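Local coordinates for protein Z5138 gene product (Escherichia coli, PDB 1XOU) that probably acts as a type III secretion chaperone that binds the secreted proteins EspA and EspB before their export, at residues K15-R18 and S19-A23. The protein carries 1 engineered substitution. Residues are numbered along the deposited sequence; the frame is centred on the assembly and turned at random.
Sequences KKIR and SEIEA
Ser19 meets Lys15 one turn back on the long helix 3-47 and shows how a small hydroxyl can bond to the backbone carbonyl one turn earlier. The carbonyl oxygen of Lys15 takes two bonds from this one residue: Ser19 N lies 3.0 Å from Lys15 O, and Ser19 OG approaches Lys15 O to 3.0 Å from the opposite face of the carbonyl plane. The hydroxyl gets there because it stands anti to its own carbonyl carbon (chi1 -64°), beside the backbone N. One turn on, Glu22 N reaches Arg18 O at 3.1 Å, while Arg18 NH2 has a long, weak ion pair with Asp14. On another face, Ile17 and Ile21 run side by side, CG2 of Ile17 lying 4.1 Å from CD1 of Ile21. Both also pack on the chain of another protein, Ile17 against an aromatic side chain there. With an alanine in place of Ile21, Ile17 CG2 would probably lose its neighbour along the helix, and the contact with the apolar side chain of the other protein would shrink. The face turned to that protein is thus mixed: isoleucines give apolar contact, and the charge of the buried Glu20 is met, outside this stretch, by a basic side chain of the other protein.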
ATOM      1  N   LYS B  15       3.459  16.244  -4.838  1.00 72.14           N
ATOM      2  CA  LYS B  15       4.353  15.407  -5.629  1.00 73.00           C
ATOM      3  C   LYS B  15       4.761  14.169  -4.842  1.00 71.92           C
ATOM      4  O   LYS B  15       4.804  13.070  -5.385  1.00 70.72           O
ATOM      5  CB  LYS B  15       5.619  16.178  -6.035  1.00 75.69           C
ATOM      6  CG  LYS B  15       5.426  17.257  -7.096  1.00 79.05           C
ATOM      7  CD  LYS B  15       6.769  17.911  -7.422  1.00 83.14           C
ATOM      8  CE  LYS B  15       6.620  19.231  -8.187  1.00 84.75           C
ATOM      9  NZ  LYS B  15       7.903  20.009  -8.216  1.00 84.47           N
ATOM     10  N   LYS B  16       5.081  14.363  -3.567  1.00 71.65           N
ATOM     11  CA  LYS B  16       5.487  13.272  -2.683  1.00 71.72           C
ATOM     12  C   LYS B  16       4.381  12.214  -2.599  1.00 71.90           C
ATOM     13  O   LYS B  16       4.642  11.006  -2.674  1.00 71.57           O
ATOM     14  CB  LYS B  16       5.748  13.812  -1.282  1.00 72.42           C
ATOM     15  CG  LYS B  16       7.140  13.593  -0.762  1.00 74.63           C
ATOM     16  CD  LYS B  16       8.108  14.604  -1.329  1.00 76.06           C
ATOM     17  CE  LYS B  16       9.280  14.802  -0.371  1.00 77.68           C
ATOM     18  NZ  LYS B  16       8.798  15.243   0.986  1.00 79.48           N
ATOM     19  N   ILE B  17       3.151  12.695  -2.429  1.00 69.95           N
ATOM     20  CA  ILE B  17       1.977  11.855  -2.330  1.00 68.89           C
ATOM     21  C   ILE B  17       1.733  11.104  -3.636  1.00 70.98           C
ATOM     22  O   ILE B  17       1.445   9.906  -3.627  1.00 73.37           O
ATOM     23  CB  ILE B  17       0.754  12.706  -1.973  1.00 68.47           C
ATOM     24  CG1 ILE B  17       0.909  13.228  -0.542  1.00 67.48           C
ATOM     25  CG2 ILE B  17      -0.535  11.901  -2.146  1.00 67.90           C
ATOM     26  CD1 ILE B  17      -0.243  14.106  -0.079  1.00 66.43           C
ATOM     27  N   ARG B  18       1.842  11.804  -4.761  1.00 71.71           N
ATOM     28  CA  ARG B  18       1.656  11.182  -6.069  1.00 71.31           C
ATOM     29  C   ARG B  18       2.669  10.069  -6.303  1.00 70.29           C
ATOM     30  O   ARG B  18       2.375   9.085  -6.971  1.00 69.80           O
ATOM     31  CB  ARG B  18       1.819  12.212  -7.173  1.00 74.04           C
ATOM     32  CG  ARG B  18       0.548  12.556  -7.876  1.00 78.32           C
ATOM     33  CD  ARG B  18      -0.389  13.260  -6.947  1.00 83.01           C
ATOM     34  NE  ARG B  18      -1.520  13.840  -7.665  1.00 88.72           N
ATOM     35  CZ  ARG B  18      -1.404  14.662  -8.703  1.00 90.65           C
ATOM     36  NH1 ARG B  18      -2.496  15.144  -9.286  1.00 91.52           N
ATOM     37  NH2 ARG B  18      -0.196  14.992  -9.158  1.00 91.18           N
ATOM     38  N   SER B  19       3.873  10.242  -5.768  1.00 70.11           N
ATOM     39  CA  SER B  19       4.922   9.238  -5.917  1.00 70.84           C
ATOM     40  C   SER B  19       4.550   8.005  -5.108  1.00 70.16           C
ATOM     41  O   SER B  19       4.704   6.874  -5.568  1.00 70.18           O
ATOM     42  CB  SER B  19       6.261   9.775  -5.411  1.00 71.14           C
ATOM     43  OG  SER B  19       6.704  10.863  -6.193  1.00 72.67           O
ATOM     44  N   GLU B  20       4.067   8.242  -3.894  1.00 68.76           N
ATOM     45  CA  GLU B  20       3.665   7.163  -3.018  1.00 67.67           C
ATOM     46  C   GLU B  20       2.536   6.370  -3.654  1.00 66.19           C
ATOM     47  O   GLU B  20       2.434   5.156  -3.443  1.00 64.85           O
ATOM     48  CB  GLU B  20       3.241   7.722  -1.662  1.00 70.26           C
ATOM     49  CG  GLU B  20       3.957   7.057  -0.506  1.00 75.74           C
ATOM     50  CD  GLU B  20       5.462   7.005  -0.717  1.00 79.38           C
ATOM     51  OE1 GLU B  20       6.175   6.407   0.123  1.00 80.41           O
ATOM     52  OE2 GLU B  20       5.938   7.568  -1.727  1.00 83.14           O
ATOM     53  N   ILE B  21       1.693   7.049  -4.436  1.00 63.68           N
ATOM     54  CA  ILE B  21       0.593   6.365  -5.112  1.00 63.08           C
ATOM     55  C   ILE B  21       1.152   5.471  -6.224  1.00 63.47           C
ATOM     56  O   ILE B  21       0.818   4.292  -6.319  1.00 63.63           O
ATOM     57  CB  ILE B  21      -0.410   7.337  -5.763  1.00 62.37           C
ATOM     58  CG1 ILE B  21      -0.737   8.500  -4.821  1.00 62.09           C
ATOM     59  CG2 ILE B  21      -1.667   6.581  -6.142  1.00 58.19           C
ATOM     60  CD1 ILE B  21      -1.371   8.112  -3.541  1.00 65.74           C
ATOM     61  N   GLU B  22       2.014   6.030  -7.061  1.00 64.11           N
ATOM     62  CA  GLU B  22       2.582   5.250  -8.147  1.00 65.00           C
ATOM     63  C   GLU B  22       3.413   4.094  -7.611  1.00 63.44           C
ATOM     64  O   GLU B  22       3.380   2.996  -8.166  1.00 63.50           O
ATOM     65  CB  GLU B  22       3.444   6.138  -9.042  1.00 69.06           C
ATOM     66  CG  GLU B  22       2.705   7.326  -9.652  1.00 75.61           C
ATOM     67  CD  GLU B  22       1.481   6.920 -10.462  1.00 80.12           C
ATOM     68  OE1 GLU B  22       1.613   6.038 -11.341  1.00 82.46           O
ATOM     69  OE2 GLU B  22       0.389   7.489 -10.226  1.00 82.93           O
ATOM     70  N   ALA B  23       4.155   4.342  -6.533  1.00 61.64           N
ATOM     71  CA  ALA B  23       4.998   3.314  -5.917  1.00 59.64           C
ATOM     72  C   ALA B  23       4.132   2.132  -5.508  1.00 59.99           C
ATOM     73  O   ALA B  23       4.463   0.979  -5.793  1.00 59.31           O
ATOM     74  CB  ALA B  23       5.703   3.873  -4.698  1.00 56.41           C
TER